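Local coordinates for protein PppA (Pseudomonas aeruginosa, PDB 6JKV) that acts as a regulatory component of type VI secretion and probably dephosphorylates serine or threonine residues of proteins with the help of bound manganese, at residues E45-D50 with F71-I76; L56-D61 with S121-L126; C135-D140 with E195-A200; F209-D214 with T255-R260. All blocks are in the same frame, centred on the assembly; numbering follows the deposited sequence.

The four contacts sample the two antiparallel sheets of a PP2C-type phosphatase sandwich. Contacts 1, 2 and 3 share the sheet ordered 46-51, 56-63, 120-129, 132-138, 197-202: contact 1 sets its first strand against helix 69-82, contact 2 joins its second and third strands, and contact 3 its last two. Contact 4 is in the other sheet, its centre about 9 Å from that of contact 2. Contacts 1 and 3 have centres about 16 Å apart and do not touch. Along the chain contacts 1 and 2 interleave, then contacts 3 and 4 follow in series. Asp61 of contact 2 and Asp214 of contact 4 meet at manganese, so both sheets supply metal ligands.

Contact 1. Residues E45-D50 with F71-I76; sequences EDASLD and FVSSLI
Ser73 reaches Glu45 through its hydroxyl, with OG 2.8 Å from the carbonyl O of Glu45. The carbonyl O of Asp70, one turn back in the helix, is a second acceptor for the single hydroxyl proton, so the distance alone does not settle which one receives it. Beside this polar point Ala47 turns its methyl toward the helix, and Ala47 CB lies 3.6 Å from Ser73 CB. With side chains this small the backbones come close: the CA atoms of Ala47 and Ser73 are 5.5 Å apart. The axes of strand 46-50 and helix 71-76 run almost parallel, at 4° and 7.5 Å. Here an edge strand of the PP2C sandwich passes beneath helix 69-82, one of the helices packed on the outer side of its sheet. Further out, backbone hydrogen bonds to Gly62 and Ala60 fix Glu45 and Ala47 against strand 56-63, while the carboxylate of Glu45 is held by Gly65 N and a salt bridge to Arg41. Asp46 points away from the helix, into the sandwich, where its OD2 is hydrogen-bonded to Ser213 OG and Thr255 OG1 and its side chain comes within about 4 Å of a bound manganese ion.

Contact 2. Residues L56-D61 with S121-L126; sequences LWVVAD and STLVLL
Two inner strands of one sheet of the PP2C sandwich, 56-63 and 120-129, pair here in antiparallel fashion and deliver Asp61 to the metal centre. Trp57 with Leu126 and Val59 with Val124 are hydrogen-bonded pairs, each closed by two backbone bonds; the straightest, Val59 N to Val124 O, is 2.9 Å long. Val58 and Leu125 form the non-hydrogen-bonded pair between them, their side chains side by side and pointing the same way, with Val58 CG2 3.7 Å from Leu125 CB. Leu56, Leu123 and Leu125 share this face with Val58 and meet helix 89-114. On the reverse face, Trp57 has CG anti to its carbonyl carbon (chi1 -55°), which brings an edge of the indole to Leu126: Trp57 CE3 is 3.1 Å from Leu126 O, near the ring plane, and 3.9 Å from Leu126 CD2.

Toward the metals a side chain takes over part of the pairing. Thr122 OG1 accepts the N-H of Asp61 at 3.0 Å and is also hydrogen-bonded to Ser141 OG. Thr122 N returns a 2.8 Å bond to Asp61 O from 41° out of the carbonyl plane. Ser121 OG, in turn, donates to a lone pair of Thr122 O at 2.8 Å. With both its N-H and its carbonyl O bonded to Thr122, Asp61 directs OD1 to the manganese shared with Gly62 O and OD2 to the one shared with Asp214 and Asp252, the bridging-aspartate arrangement of PP2C dimetal centres.

Contact 3. Residues C135-D140 with E195-A200; sequences CLWAGD and ELSEAA
Trp137 lays the face of its six-membered ring over the side chain of Ser197, and the geometry is that of a CH-pi contact: Ser197 CB sits 3.3 Å from the ring centroid, only 9° off the ring normal. A chi1 of 89°, with CG placed between the backbone N and the carbonyl carbon, swings the indole across the neighbouring strand. Its CZ3 corner thereby reaches Ala199 as well, 4.3 Å from Ala199 CB. Outside partners fix both groups: Trp137 NE1 is hydrogen-bonded to Arg156 O, Ser197 OG to His158 NE2, and the His158 ring meets the indole with nearly parallel planes.

On the other face of the sheet Leu136 and Glu198 lie alongside each other, pointing the same way, with Leu136 CD2 3.7 Å from Glu198 CG. The extended Glu198 chain carries its carboxylate past the leucine to a salt bridge with Arg97 of helix 89-114. Farther along, Ala138 CB rests 4.1 Å from Leu196 CD2.

Underneath, four backbone hydrogen bonds tie Cys135 to Ala199 and Trp137 to Ser197; the straightest, Cys135 N to Ala199 O, measures 2.8 Å. Leu136 and Glu198 form the non-hydrogen-bonded pair between them. The contact is thus an antiparallel edge pairing, in which strand 197-202 closes one side of a sheet of the PP2C sandwich.

Contact 4. Residues F209-D214 with T255-R260; sequences FLLCSD and TALVVR
Leu210 leans across to the partner strand, its CD1 reaching between Ala256 and Val258. Its chi1 of 167° sets CG opposite the backbone N, and CD1 then lies 3.9 Å from Val258 CG2 and 4.2 Å from Ala256 CB. This apolar face meets helix 234-247, where Leu241 touches Leu210 and Val237 and Val238 touch Val258.

Leu211 and Leu257 turn the other way, into the sandwich. Leu211 CB stands 4.2 Å from Leu257 CB, while the branches diverge: Leu211 has CG anti to its carbonyl carbon (chi1 -64°), Leu257 has CG anti to its N, and both reach Val59 of the facing sheet. Phe209 and Val259 share that side, Phe209 CB also 4.2 Å from Val259 CB. Paired backbone hydrogen bonds join Phe209 to Val259 and Leu211 to Leu257; Leu211 N to Leu257 O is 2.8 Å.

Near the metals the pairing weakens. Ser213 N reaches Thr255 O in a weak bond of 3.3 Å. With chi1 at 65°, Ser213 OG sits between its own backbone N and carbonyl carbon, where it substitutes for a backbone carbonyl by accepting Thr255 N, also at 3.3 Å. Besides their bonds to Asp46, Thr255 OG1 has Ser35 OG as a partner. Immediately beyond, Asp214 places OD1 on manganese and pairs OD2 with Lys218 in a salt bridge. A strand end that hands an aspartate to the metal centre between the two sheets is a hallmark of the PP2C fold.

Contact 1. Residues E45-D50 with F71-I76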
loop_
_atom_site.group_PDB
_atom_site.type_symbol
_atom_site.label_atom_id
_atom_site.label_comp_id
_atom_site.label_asym_id
_atom_site.label_seq_id
_atom_site.Cartn_x
_atom_site.Cartn_y
_atom_site.Cartn_z
ATOM N N GLU A 45 -11.759 -4.913 -4.021
ATOM C CA GLU A 45 -10.656 -5.897 -3.868
ATOM C C GLU A 45 -9.473 -5.239 -3.158
ATOM O O GLU A 45 -8.509 -5.964 -2.842
ATOM C CB GLU A 45 -10.233 -6.459 -5.222
ATOM C CG GLU A 45 -11.274 -7.366 -5.824
ATOM C CD GLU A 45 -11.063 -7.614 -7.307
ATOM O OE1 GLU A 45 -10.179 -8.433 -7.650
ATOM O OE2 GLU A 45 -11.794 -6.996 -8.117
ATOM N N ASP A 46 -9.546 -3.925 -2.914
ATOM C CA ASP A 46 -8.565 -3.218 -2.058
ATOM C C ASP A 46 -8.755 -3.682 -0.613
ATOM O O ASP A 46 -9.896 -3.933 -0.209
ATOM C CB ASP A 46 -8.706 -1.693 -2.139
ATOM C CG ASP A 46 -8.047 -1.041 -3.347
ATOM O OD1 ASP A 46 -7.606 -1.772 -4.276
ATOM O OD2 ASP A 46 -7.984 0.203 -3.351
ATOM N N ALA A 47 -7.662 -3.810 0.126
ATOM C CA ALA A 47 -7.677 -4.069 1.583
ATOM C C ALA A 47 -6.615 -3.201 2.247
ATOM O O ALA A 47 -5.687 -2.734 1.557
ATOM C CB ALA A 47 -7.435 -5.531 1.872
ATOM N N SER A 48 -6.763 -2.977 3.542
ATOM C CA SER A 48 -5.786 -2.192 4.319
ATOM C C SER A 48 -5.703 -2.751 5.732
ATOM O O SER A 48 -6.651 -3.389 6.183
ATOM C CB SER A 48 -6.116 -0.720 4.303
ATOM O OG SER A 48 -7.305 -0.456 5.022
ATOM N N LEU A 49 -4.559 -2.521 6.369
ATOM C CA LEU A 49 -4.342 -2.798 7.801
ATOM C C LEU A 49 -3.783 -1.531 8.452
ATOM O O LEU A 49 -2.700 -1.055 8.043
ATOM C CB LEU A 49 -3.385 -3.976 7.978
ATOM C CG LEU A 49 -3.020 -4.237 9.437
ATOM C CD1 LEU A 49 -4.210 -4.847 10.165
ATOM C CD2 LEU A 49 -1.784 -5.112 9.570
ATOM N N ASP A 50 -4.508 -1.010 9.436
ATOM C CA ASP A 50 -4.105 0.181 10.213
ATOM C C ASP A 50 -3.769 -0.282 11.632
ATOM O O ASP A 50 -4.662 -0.253 12.486
ATOM C CB ASP A 50 -5.210 1.235 10.154
ATOM C CG ASP A 50 -4.852 2.521 10.872
ATOM O OD1 ASP A 50 -3.645 2.849 10.924
ATOM O OD2 ASP A 50 -5.776 3.188 11.388
ATOM N N PHE A 71 -9.804 -12.084 -1.743
ATOM C CA PHE A 71 -9.235 -13.259 -1.038
ATOM C C PHE A 71 -7.751 -13.013 -0.738
ATOM O O PHE A 71 -7.327 -13.175 0.424
ATOM C CB PHE A 71 -9.432 -14.527 -1.867
ATOM C CG PHE A 71 -8.511 -15.664 -1.507
ATOM C CD1 PHE A 71 -8.641 -16.322 -0.297
ATOM C CD2 PHE A 71 -7.513 -16.074 -2.378
ATOM C CE1 PHE A 71 -7.794 -17.370 0.032
ATOM C CE2 PHE A 71 -6.661 -17.114 -2.044
ATOM C CZ PHE A 71 -6.806 -17.767 -0.842
ATOM N N VAL A 72 -6.974 -12.621 -1.746
ATOM C CA VAL A 72 -5.499 -12.453 -1.593
ATOM C C VAL A 72 -5.219 -11.223 -0.720
ATOM O O VAL A 72 -4.361 -11.308 0.168
ATOM C CB VAL A 72 -4.794 -12.356 -2.955
ATOM C CG1 VAL A 72 -3.300 -12.173 -2.780
ATOM C CG2 VAL A 72 -5.065 -13.575 -3.823
ATOM N N SER A 73 -5.912 -10.111 -0.956
ATOM C CA SER A 73 -5.638 -8.841 -0.233
ATOM C C SER A 73 -5.986 -9.012 1.249
ATOM O O SER A 73 -5.210 -8.534 2.088
ATOM C CB SER A 73 -6.340 -7.651 -0.866
ATOM O OG SER A 73 -7.757 -7.741 -0.783
ATOM N N SER A 74 -7.086 -9.708 1.558
ATOM C CA SER A 74 -7.522 -9.949 2.953
ATOM C C SER A 74 -6.554 -10.927 3.620
ATOM O O SER A 74 -6.218 -10.696 4.797
ATOM C CB SER A 74 -8.952 -10.409 3.033
ATOM O OG SER A 74 -9.183 -11.459 2.125
ATOM N N LEU A 75 -6.111 -11.964 2.898
ATOM C CA LEU A 75 -5.114 -12.942 3.418
ATOM C C LEU A 75 -3.819 -12.197 3.769
ATOM O O LEU A 75 -3.189 -12.523 4.792
ATOM C CB LEU A 75 -4.847 -14.047 2.389
ATOM C CG LEU A 75 -3.789 -15.069 2.814
ATOM C CD1 LEU A 75 -4.174 -15.746 4.120
ATOM C CD2 LEU A 75 -3.547 -16.109 1.728
ATOM N N ILE A 76 -3.425 -11.240 2.935
ATOM C CA ILE A 76 -2.234 -10.392 3.201
ATOM C C ILE A 76 -2.423 -9.678 4.542
ATOM O O ILE A 76 -1.535 -9.794 5.410
ATOM C CB ILE A 76 -2.000 -9.399 2.050
ATOM C CG1 ILE A 76 -1.315 -10.070 0.859
ATOM C CG2 ILE A 76 -1.225 -8.185 2.529
ATOM C CD1 ILE A 76 -1.330 -9.229 -0.391
#

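Contact 2. Residues L56-D61 with S121-L126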
loop_
_atom_site.group_PDB
_atom_site.type_symbol
_atom_site.label_atom_id
_atom_site.label_comp_id
_atom_site.label_asym_id
_atom_site.label_seq_id
_atom_site.Cartn_x
_atom_site.Cartn_y
_atom_site.Cartn_z
ATOM N N LEU A 56 2.608 -0.783 12.223
ATOM C CA LEU A 56 2.413 -1.438 10.908
ATOM C C LEU A 56 1.240 -0.799 10.179
ATOM O O LEU A 56 0.166 -0.633 10.791
ATOM C CB LEU A 56 2.147 -2.933 11.089
ATOM C CG LEU A 56 2.140 -3.736 9.788
ATOM C CD1 LEU A 56 3.467 -3.603 9.061
ATOM C CD2 LEU A 56 1.845 -5.201 10.073
ATOM N N TRP A 57 1.453 -0.466 8.910
ATOM C CA TRP A 57 0.407 0.094 8.022
ATOM C C TRP A 57 0.544 -0.553 6.652
ATOM O O TRP A 57 1.658 -0.580 6.120
ATOM C CB TRP A 57 0.517 1.616 7.961
ATOM C CG TRP A 57 0.481 2.220 9.326
ATOM C CD1 TRP A 57 -0.626 2.549 10.048
ATOM C CD2 TRP A 57 1.611 2.538 10.154
ATOM N NE1 TRP A 57 -0.264 3.061 11.264
ATOM C CE2 TRP A 57 1.105 3.076 11.351
ATOM C CE3 TRP A 57 2.993 2.433 9.991
ATOM C CZ2 TRP A 57 1.937 3.513 12.380
ATOM C CZ3 TRP A 57 3.816 2.865 11.010
ATOM C CH2 TRP A 57 3.294 3.389 12.188
ATOM N N VAL A 58 -0.559 -1.071 6.129
ATOM C CA VAL A 58 -0.550 -1.907 4.905
ATOM C C VAL A 58 -1.691 -1.440 4.010
ATOM O O VAL A 58 -2.786 -1.177 4.530
ATOM C CB VAL A 58 -0.666 -3.404 5.246
ATOM C CG1 VAL A 58 -0.754 -4.251 3.987
ATOM C CG2 VAL A 58 0.482 -3.875 6.132
ATOM N N VAL A 59 -1.420 -1.345 2.713
ATOM C CA VAL A 59 -2.458 -1.278 1.654
ATOM C C VAL A 59 -2.151 -2.363 0.619
ATOM O O VAL A 59 -0.989 -2.483 0.213
ATOM C CB VAL A 59 -2.521 0.118 1.024
ATOM C CG1 VAL A 59 -3.441 0.134 -0.189
ATOM C CG2 VAL A 59 -2.943 1.168 2.042
ATOM N N ALA A 60 -3.168 -3.127 0.221
ATOM C CA ALA A 60 -3.045 -4.226 -0.761
ATOM C C ALA A 60 -4.140 -4.097 -1.822
ATOM O O ALA A 60 -5.320 -4.075 -1.455
ATOM C CB ALA A 60 -3.110 -5.558 -0.050
ATOM N N ASP A 61 -3.744 -4.012 -3.089
ATOM C CA ASP A 61 -4.679 -3.910 -4.234
ATOM C C ASP A 61 -4.858 -5.306 -4.837
ATOM O O ASP A 61 -3.953 -5.771 -5.548
ATOM C CB ASP A 61 -4.181 -2.906 -5.274
ATOM C CG ASP A 61 -5.163 -2.704 -6.416
ATOM O OD1 ASP A 61 -6.092 -3.529 -6.544
ATOM O OD2 ASP A 61 -4.985 -1.736 -7.180
ATOM N N SER A 121 -2.501 -9.914 -5.525
ATOM C CA SER A 121 -2.679 -8.590 -4.904
ATOM C C SER A 121 -1.329 -7.899 -4.821
ATOM O O SER A 121 -0.324 -8.555 -4.519
ATOM C CB SER A 121 -3.329 -8.690 -3.547
ATOM O OG SER A 121 -3.321 -7.430 -2.888
ATOM N N THR A 122 -1.324 -6.605 -5.104
ATOM C CA THR A 122 -0.162 -5.743 -4.816
ATOM C C THR A 122 -0.029 -5.618 -3.298
ATOM O O THR A 122 -0.964 -5.991 -2.542
ATOM C CB THR A 122 -0.304 -4.373 -5.481
ATOM O OG1 THR A 122 -1.172 -3.625 -4.627
ATOM C CG2 THR A 122 -0.850 -4.465 -6.892
ATOM N N LEU A 123 1.108 -5.108 -2.862
ATOM C CA LEU A 123 1.310 -4.779 -1.443
ATOM C C LEU A 123 2.175 -3.536 -1.336
ATOM O O LEU A 123 3.131 -3.425 -2.094
ATOM C CB LEU A 123 1.968 -5.953 -0.719
ATOM C CG LEU A 123 2.332 -5.631 0.726
ATOM C CD1 LEU A 123 1.737 -6.648 1.676
ATOM C CD2 LEU A 123 3.834 -5.513 0.899
ATOM N N VAL A 124 1.829 -2.658 -0.402
ATOM C CA VAL A 124 2.737 -1.598 0.106
ATOM C C VAL A 124 2.533 -1.540 1.617
ATOM O O VAL A 124 1.374 -1.461 2.065
ATOM C CB VAL A 124 2.496 -0.240 -0.584
ATOM C CG1 VAL A 124 1.060 0.231 -0.462
ATOM C CG2 VAL A 124 3.444 0.821 -0.058
ATOM N N LEU A 125 3.615 -1.639 2.375
ATOM C CA LEU A 125 3.549 -1.529 3.846
ATOM C C LEU A 125 4.609 -0.531 4.298
ATOM O O LEU A 125 5.585 -0.298 3.565
ATOM C CB LEU A 125 3.680 -2.907 4.513
ATOM C CG LEU A 125 5.055 -3.569 4.552
ATOM C CD1 LEU A 125 5.848 -3.152 5.784
ATOM C CD2 LEU A 125 4.907 -5.086 4.529
ATOM N N LEU A 126 4.343 0.086 5.445
ATOM C CA LEU A 126 5.327 0.875 6.213
ATOM C C LEU A 126 5.338 0.324 7.637
ATOM O O LEU A 126 4.259 0.163 8.221
ATOM C CB LEU A 126 4.943 2.355 6.167
ATOM C CG LEU A 126 5.726 3.273 7.099
ATOM C CD1 LEU A 126 7.096 3.573 6.515
ATOM C CD2 LEU A 126 4.956 4.557 7.376
#

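Contact 3. Residues C135-D140 with E195-A200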
loop_
_atom_site.group_PDB
_atom_site.type_symbol
_atom_site.label_atom_id
_atom_site.label_comp_id
_atom_site.label_asym_id
_atom_site.label_seq_id
_atom_site.Cartn_x
_atom_site.Cartn_y
_atom_site.Cartn_z
ATOM N N CYS A 135 9.860 0.582 4.318
ATOM C CA CYS A 135 8.779 0.344 3.343
ATOM C C CYS A 135 9.113 -0.930 2.571
ATOM O O CYS A 135 10.234 -1.040 2.043
ATOM C CB CYS A 135 8.612 1.527 2.401
ATOM S SG CYS A 135 7.497 1.203 1.010
ATOM N N LEU A 136 8.172 -1.869 2.543
ATOM C CA LEU A 136 8.228 -3.047 1.647
ATOM C C LEU A 136 7.072 -2.924 0.659
ATOM O O LEU A 136 5.956 -2.583 1.083
ATOM C CB LEU A 136 8.105 -4.335 2.462
ATOM C CG LEU A 136 9.295 -4.687 3.347
ATOM C CD1 LEU A 136 8.907 -5.742 4.378
ATOM C CD2 LEU A 136 10.477 -5.154 2.513
ATOM N N TRP A 137 7.325 -3.185 -0.617
ATOM C CA TRP A 137 6.248 -3.108 -1.630
ATOM C C TRP A 137 6.529 -4.040 -2.806
ATOM O O TRP A 137 7.701 -4.390 -3.083
ATOM C CB TRP A 137 6.032 -1.662 -2.084
ATOM C CG TRP A 137 6.888 -1.236 -3.234
ATOM C CD1 TRP A 137 6.549 -1.269 -4.556
ATOM C CD2 TRP A 137 8.216 -0.683 -3.173
ATOM N NE1 TRP A 137 7.574 -0.783 -5.322
ATOM C CE2 TRP A 137 8.605 -0.411 -4.501
ATOM C CE3 TRP A 137 9.109 -0.391 -2.135
ATOM C CZ2 TRP A 137 9.849 0.135 -4.812
ATOM C CZ3 TRP A 137 10.336 0.151 -2.444
ATOM C CH2 TRP A 137 10.697 0.417 -3.766
ATOM N N ALA A 138 5.438 -4.420 -3.456
ATOM C CA ALA A 138 5.405 -5.183 -4.716
ATOM C C ALA A 138 4.099 -4.838 -5.427
ATOM O O ALA A 138 3.033 -5.168 -4.889
ATOM C CB ALA A 138 5.548 -6.656 -4.431
ATOM N N GLY A 139 4.199 -4.134 -6.555
ATOM C CA GLY A 139 3.047 -3.688 -7.354
ATOM C C GLY A 139 3.043 -2.185 -7.559
ATOM O O GLY A 139 4.112 -1.558 -7.467
ATOM N N ASP A 140 1.876 -1.629 -7.872
ATOM C CA ASP A 140 1.708 -0.202 -8.251
ATOM C C ASP A 140 0.913 0.531 -7.165
ATOM O O ASP A 140 0.350 1.605 -7.459
ATOM C CB ASP A 140 1.031 -0.072 -9.615
ATOM C CG ASP A 140 -0.333 -0.742 -9.691
ATOM O OD1 ASP A 140 -0.783 -1.284 -8.672
ATOM O OD2 ASP A 140 -0.930 -0.729 -10.779
ATOM N N GLU A 195 9.539 -11.233 -5.081
ATOM C CA GLU A 195 10.686 -10.327 -4.861
ATOM C C GLU A 195 10.125 -8.993 -4.381
ATOM O O GLU A 195 9.495 -8.300 -5.201
ATOM C CB GLU A 195 11.502 -10.154 -6.143
ATOM C CG GLU A 195 11.776 -11.450 -6.897
ATOM C CD GLU A 195 13.190 -11.990 -6.735
ATOM O OE1 GLU A 195 13.493 -13.088 -7.294
ATOM O OE2 GLU A 195 13.997 -11.309 -6.044
ATOM N N LEU A 196 10.319 -8.669 -3.099
ATOM C CA LEU A 196 9.859 -7.393 -2.507
ATOM C C LEU A 196 10.940 -6.330 -2.690
ATOM O O LEU A 196 12.130 -6.642 -2.507
ATOM C CB LEU A 196 9.558 -7.587 -1.023
ATOM C CG LEU A 196 8.300 -8.382 -0.690
ATOM C CD1 LEU A 196 8.428 -9.004 0.692
ATOM C CD2 LEU A 196 7.061 -7.496 -0.755
ATOM N N SER A 197 10.532 -5.116 -3.038
ATOM C CA SER A 197 11.411 -3.931 -2.987
ATOM C C SER A 197 11.332 -3.355 -1.578
ATOM O O SER A 197 10.267 -3.468 -0.941
ATOM C CB SER A 197 11.057 -2.938 -4.045
ATOM O OG SER A 197 11.491 -3.401 -5.317
ATOM N N GLU A 198 12.443 -2.801 -1.103
ATOM C CA GLU A 198 12.555 -2.237 0.260
ATOM C C GLU A 198 13.209 -0.859 0.175
ATOM O O GLU A 198 14.134 -0.665 -0.644
ATOM C CB GLU A 198 13.364 -3.169 1.159
ATOM C CG GLU A 198 13.348 -2.754 2.623
ATOM C CD GLU A 198 14.183 -3.636 3.531
ATOM O OE1 GLU A 198 14.551 -4.735 3.104
ATOM O OE2 GLU A 198 14.484 -3.203 4.657
ATOM N N ALA A 199 12.730 0.072 0.994
ATOM C CA ALA A 199 13.370 1.388 1.191
ATOM C C ALA A 199 13.354 1.719 2.677
ATOM O O ALA A 199 12.276 1.650 3.298
ATOM C CB ALA A 199 12.673 2.451 0.378
ATOM N N ALA A 200 14.521 2.051 3.222
ATOM C CA ALA A 200 14.673 2.500 4.620
ATOM C C ALA A 200 14.410 4.005 4.684
ATOM O O ALA A 200 14.746 4.721 3.716
ATOM C CB ALA A 200 16.042 2.167 5.145
#

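Contact 4. Residues F209-D214 with T255-R260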
loop_
_atom_site.group_PDB
_atom_site.type_symbol
_atom_site.label_atom_id
_atom_site.label_comp_id
_atom_site.label_asym_id
_atom_site.label_seq_id
_atom_site.Cartn_x
_atom_site.Cartn_y
_atom_site.Cartn_z
ATOM N N PHE A 209 3.023 10.367 5.901
ATOM C CA PHE A 209 3.146 9.250 4.941
ATOM C C PHE A 209 1.770 8.937 4.382
ATOM O O PHE A 209 0.784 8.985 5.129
ATOM C CB PHE A 209 3.751 8.018 5.610
ATOM C CG PHE A 209 5.087 8.277 6.245
ATOM C CD1 PHE A 209 6.243 8.239 5.492
ATOM C CD2 PHE A 209 5.181 8.560 7.595
ATOM C CE1 PHE A 209 7.476 8.471 6.079
ATOM C CE2 PHE A 209 6.415 8.785 8.184
ATOM C CZ PHE A 209 7.557 8.741 7.425
ATOM N N LEU A 210 1.729 8.625 3.095
ATOM C CA LEU A 210 0.507 8.157 2.413
ATOM C C LEU A 210 0.796 6.815 1.749
ATOM O O LEU A 210 1.695 6.759 0.896
ATOM C CB LEU A 210 0.070 9.189 1.372
ATOM C CG LEU A 210 -0.996 8.680 0.403
ATOM C CD1 LEU A 210 -2.333 8.559 1.116
ATOM C CD2 LEU A 210 -1.106 9.580 -0.815
ATOM N N LEU A 211 0.062 5.791 2.167
ATOM C CA LEU A 211 -0.047 4.500 1.457
ATOM C C LEU A 211 -1.355 4.528 0.664
ATOM O O LEU A 211 -2.416 4.900 1.235
ATOM C CB LEU A 211 -0.039 3.352 2.468
ATOM C CG LEU A 211 1.240 3.169 3.285
ATOM C CD1 LEU A 211 1.325 4.144 4.453
ATOM C CD2 LEU A 211 1.315 1.738 3.806
ATOM N N CYS A 212 -1.308 4.159 -0.611
ATOM C CA CYS A 212 -2.525 4.214 -1.449
ATOM C C CYS A 212 -2.467 3.170 -2.555
ATOM O O CYS A 212 -1.366 2.721 -2.934
ATOM C CB CYS A 212 -2.751 5.612 -2.021
ATOM S SG CYS A 212 -1.551 6.149 -3.269
ATOM N N SER A 213 -3.646 2.778 -3.021
ATOM C CA SER A 213 -3.809 1.973 -4.243
ATOM C C SER A 213 -3.802 2.929 -5.430
ATOM O O SER A 213 -3.972 4.149 -5.217
ATOM C CB SER A 213 -5.050 1.136 -4.188
ATOM O OG SER A 213 -6.222 1.941 -4.157
ATOM N N ASP A 214 -3.612 2.389 -6.631
ATOM C CA ASP A 214 -3.496 3.201 -7.868
ATOM C C ASP A 214 -4.797 3.978 -8.103
ATOM O O ASP A 214 -4.754 4.991 -8.802
ATOM C CB ASP A 214 -3.111 2.336 -9.069
ATOM C CG ASP A 214 -4.090 1.212 -9.357
ATOM O OD1 ASP A 214 -4.915 0.900 -8.468
ATOM O OD2 ASP A 214 -4.021 0.659 -10.468
ATOM N N THR A 255 -8.250 3.477 -2.128
ATOM C CA THR A 255 -7.899 3.341 -0.700
ATOM C C THR A 255 -6.783 4.329 -0.369
ATOM O O THR A 255 -5.844 4.464 -1.179
ATOM C CB THR A 255 -7.490 1.904 -0.361
ATOM O OG1 THR A 255 -8.547 1.045 -0.785
ATOM C CG2 THR A 255 -7.226 1.718 1.120
ATOM N N ALA A 256 -6.901 4.990 0.778
ATOM C CA ALA A 256 -5.885 5.923 1.297
ATOM C C ALA A 256 -5.665 5.617 2.775
ATOM O O ALA A 256 -6.648 5.385 3.506
ATOM C CB ALA A 256 -6.313 7.354 1.073
ATOM N N LEU A 257 -4.399 5.575 3.167
ATOM C CA LEU A 257 -3.981 5.386 4.573
ATOM C C LEU A 257 -2.893 6.414 4.868
ATOM O O LEU A 257 -1.862 6.415 4.156
ATOM C CB LEU A 257 -3.481 3.953 4.758
ATOM C CG LEU A 257 -3.501 3.425 6.187
ATOM C CD1 LEU A 257 -3.690 1.908 6.208
ATOM C CD2 LEU A 257 -2.216 3.822 6.892
ATOM N N VAL A 258 -3.140 7.277 5.852
ATOM C CA VAL A 258 -2.213 8.383 6.207
ATOM C C VAL A 258 -1.648 8.111 7.597
ATOM O O VAL A 258 -2.415 7.732 8.499
ATOM C CB VAL A 258 -2.883 9.765 6.096
ATOM C CG1 VAL A 258 -2.058 10.850 6.784
ATOM C CG2 VAL A 258 -3.113 10.116 4.638
ATOM N N VAL A 259 -0.338 8.276 7.724
ATOM C CA VAL A 259 0.399 8.141 9.003
ATOM C C VAL A 259 1.119 9.464 9.254
ATOM O O VAL A 259 1.752 10.001 8.318
ATOM C CB VAL A 259 1.382 6.959 8.960
ATOM C CG1 VAL A 259 2.097 6.769 10.287
ATOM C CG2 VAL A 259 0.683 5.670 8.554
ATOM N N ARG A 260 1.036 9.958 10.484
ATOM C CA ARG A 260 1.725 11.198 10.898
ATOM C C ARG A 260 2.595 10.910 12.120
ATOM O O ARG A 260 2.088 10.314 13.077
ATOM C CB ARG A 260 0.718 12.306 11.206
ATOM C CG ARG A 260 1.383 13.611 11.620
ATOM C CD ARG A 260 0.376 14.719 11.786
ATOM N NE ARG A 260 0.009 15.327 10.516
ATOM C CZ ARG A 260 0.737 16.224 9.873
ATOM N NH1 ARG A 260 1.914 16.599 10.356
ATOM N NH2 ARG A 260 0.282 16.744 8.743
#